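Local structure of SRPBCC family protein (Bacillus thuringiensis serovar konkukian, 3F08) at residues E67-S73 / Y84-V90. The protein is of unknown function but probably binds a small hydrophobic ligand in an internal cavity of its Bet v 1-like fold. The protein carries 5 engineered substitutions. Numbering follows the deposited sequence.
Sequences ERYYTYS and YLSTIQV
Tyr-70 (chi1 p) lies with one ring face under Ile-88, a CH-pi contact with CG2 3.7 Å from the ring centroid, almost on its normal; Tyr-72, also p, makes another, Ser-86 CB to its ring centroid 3.8 Å. Both pairs are antiparallel and hydrogen-bonded: Tyr-70 N to Ile-88 O 3.3 Å, Ile-88 N to Tyr-70 O 3.2 Å, and the Tyr-72/Ser-86 pair both ways, N to O, at 2.8 Å. Extended strands 69-73 and 84-90 approach to 4.6 Å axis to axis, N-to-C directions at 161°, a hairpin in the curved antiparallel sheet of the Bet v 1-like fold. These four side chains occupy its inner face, where Phe-24 meets the Tyr-70 ring edge-to-face and Ser-86 OG hydrogen-bonds to Tyr-125 OH. On the other face Thr-71 and Thr-87, both m, share an OG1-OG1 hydrogen bond of 2.7 Å, and Tyr-69 CB packs 3.5 Å from Gln-89 CB. Arg-68 (phi/psi 46/60) and Tyr-69 both face Asn-64 in a G1 beta bulge; Arg-68 O accepts Val-90 N (2.9 Å), its NE returns to Val-90 O at 2.8 Å, and NH2 salt-bridges Glu-92.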
# COMPACT_ATOMS: atom_id res chain seq x y z
N GLU B 67 10.24 -6.54 1.71
CA GLU B 67 11.22 -6.41 0.64
C GLU B 67 11.56 -4.93 0.46
O GLU B 67 12.32 -4.55 -0.43
CB GLU B 67 10.68 -7.03 -0.66
CG GLU B 67 10.62 -8.55 -0.61
CD GLU B 67 9.99 -9.17 -1.84
OE1 GLU B 67 10.50 -8.94 -2.96
OE2 GLU B 67 8.98 -9.90 -1.69
N ARG B 68 10.97 -4.12 1.33
CA ARG B 68 11.19 -2.68 1.37
C ARG B 68 11.15 -1.89 0.06
O ARG B 68 12.13 -1.25 -0.33
CB ARG B 68 12.51 -2.39 2.10
CG ARG B 68 12.61 -3.06 3.48
CD ARG B 68 13.92 -2.70 4.18
NE ARG B 68 15.07 -3.12 3.39
CZ ARG B 68 15.70 -4.28 3.53
NH1 ARG B 68 15.30 -5.16 4.44
NH2 ARG B 68 16.72 -4.57 2.73
N TYR B 69 10.02 -1.94 -0.63
CA TYR B 69 9.89 -1.16 -1.85
C TYR B 69 8.42 -0.90 -2.15
O TYR B 69 7.54 -1.59 -1.63
CB TYR B 69 10.54 -1.90 -3.03
CG TYR B 69 9.72 -3.04 -3.61
CD1 TYR B 69 8.75 -2.81 -4.58
CD2 TYR B 69 9.93 -4.36 -3.20
CE1 TYR B 69 8.02 -3.85 -5.14
CE2 TYR B 69 9.21 -5.41 -3.75
CZ TYR B 69 8.25 -5.16 -4.72
OH TYR B 69 7.55 -6.20 -5.28
N TYR B 70 8.16 0.14 -2.94
CA TYR B 70 6.82 0.43 -3.40
C TYR B 70 6.95 0.96 -4.81
O TYR B 70 7.99 1.52 -5.18
CB TYR B 70 6.05 1.39 -2.46
CG TYR B 70 6.50 2.84 -2.37
CD1 TYR B 70 6.28 3.74 -3.41
CD2 TYR B 70 7.04 3.32 -1.18
CE1 TYR B 70 6.60 5.11 -3.26
CE2 TYR B 70 7.36 4.65 -1.02
CZ TYR B 70 7.14 5.55 -2.05
OH TYR B 70 7.45 6.87 -1.86
N THR B 71 5.93 0.71 -5.61
CA THR B 71 5.92 1.11 -7.00
C THR B 71 4.70 1.99 -7.22
O THR B 71 3.62 1.69 -6.73
CB THR B 71 5.82 -0.13 -7.91
OG1 THR B 71 6.93 -0.99 -7.65
CG2 THR B 71 5.81 0.27 -9.39
N TYR B 72 4.89 3.08 -7.95
CA TYR B 72 3.79 3.98 -8.20
C TYR B 72 3.76 4.44 -9.64
O TYR B 72 4.76 4.35 -10.37
CB TYR B 72 3.89 5.19 -7.27
CG TYR B 72 5.13 6.03 -7.48
CD1 TYR B 72 5.13 7.09 -8.38
CD2 TYR B 72 6.30 5.77 -6.76
CE1 TYR B 72 6.27 7.90 -8.54
CE2 TYR B 72 7.44 6.56 -6.92
CZ TYR B 72 7.42 7.62 -7.81
OH TYR B 72 8.54 8.40 -7.96
N SER B 73 2.60 4.93 -10.05
CA SER B 73 2.40 5.42 -11.40
C SER B 73 1.95 6.87 -11.26
O SER B 73 1.59 7.31 -10.17
CB SER B 73 1.34 4.58 -12.12
OG SER B 73 0.11 4.55 -11.41
N TYR B 84 4.18 5.92 -17.22
CA TYR B 84 5.16 6.05 -16.15
C TYR B 84 4.96 5.11 -14.97
O TYR B 84 3.89 5.05 -14.37
CB TYR B 84 5.16 7.48 -15.64
CG TYR B 84 6.27 7.76 -14.66
CD1 TYR B 84 7.56 8.03 -15.10
CD2 TYR B 84 6.03 7.77 -13.28
CE1 TYR B 84 8.58 8.31 -14.21
CE2 TYR B 84 7.05 8.05 -12.38
CZ TYR B 84 8.33 8.32 -12.85
OH TYR B 84 9.35 8.62 -11.98
N LEU B 85 6.02 4.36 -14.63
CA LEU B 85 6.02 3.46 -13.49
C LEU B 85 7.34 3.71 -12.79
O LEU B 85 8.37 3.79 -13.44
CB LEU B 85 5.96 1.99 -13.90
CG LEU B 85 4.60 1.31 -14.01
CD1 LEU B 85 4.85 -0.19 -14.20
CD2 LEU B 85 3.75 1.55 -12.77
N SER B 86 7.31 3.81 -11.46
CA SER B 86 8.54 4.06 -10.72
C SER B 86 8.59 3.21 -9.45
O SER B 86 7.57 3.00 -8.79
CB SER B 86 8.64 5.54 -10.35
OG SER B 86 9.88 5.83 -9.72
N THR B 87 9.78 2.73 -9.12
CA THR B 87 9.95 1.92 -7.93
C THR B 87 11.12 2.44 -7.11
O THR B 87 12.19 2.73 -7.64
CB THR B 87 10.23 0.45 -8.28
OG1 THR B 87 9.10 -0.10 -8.98
CG2 THR B 87 10.48 -0.37 -7.01
N ILE B 88 10.91 2.59 -5.81
CA ILE B 88 11.98 3.00 -4.93
C ILE B 88 12.15 1.84 -3.98
O ILE B 88 11.17 1.31 -3.44
CB ILE B 88 11.62 4.31 -4.17
CG1 ILE B 88 12.76 4.69 -3.23
CG2 ILE B 88 10.32 4.14 -3.43
CD1 ILE B 88 12.68 6.15 -2.75
N GLN B 89 13.39 1.40 -3.79
CA GLN B 89 13.64 0.26 -2.92
C GLN B 89 14.84 0.48 -2.02
O GLN B 89 15.83 1.10 -2.41
CB GLN B 89 13.86 -1.00 -3.75
CG GLN B 89 14.16 -2.24 -2.92
CD GLN B 89 14.16 -3.52 -3.75
OE1 GLN B 89 14.63 -3.53 -4.89
NE2 GLN B 89 13.62 -4.59 -3.18
N VAL B 90 14.75 -0.05 -0.80
CA VAL B 90 15.82 0.07 0.17
C VAL B 90 16.50 -1.29 0.28
O VAL B 90 15.98 -2.20 0.92
CB VAL B 90 15.27 0.48 1.55
CG1 VAL B 90 16.40 0.52 2.57
CG2 VAL B 90 14.59 1.84 1.45
O HOH W 1 8.57 10.84 -10.08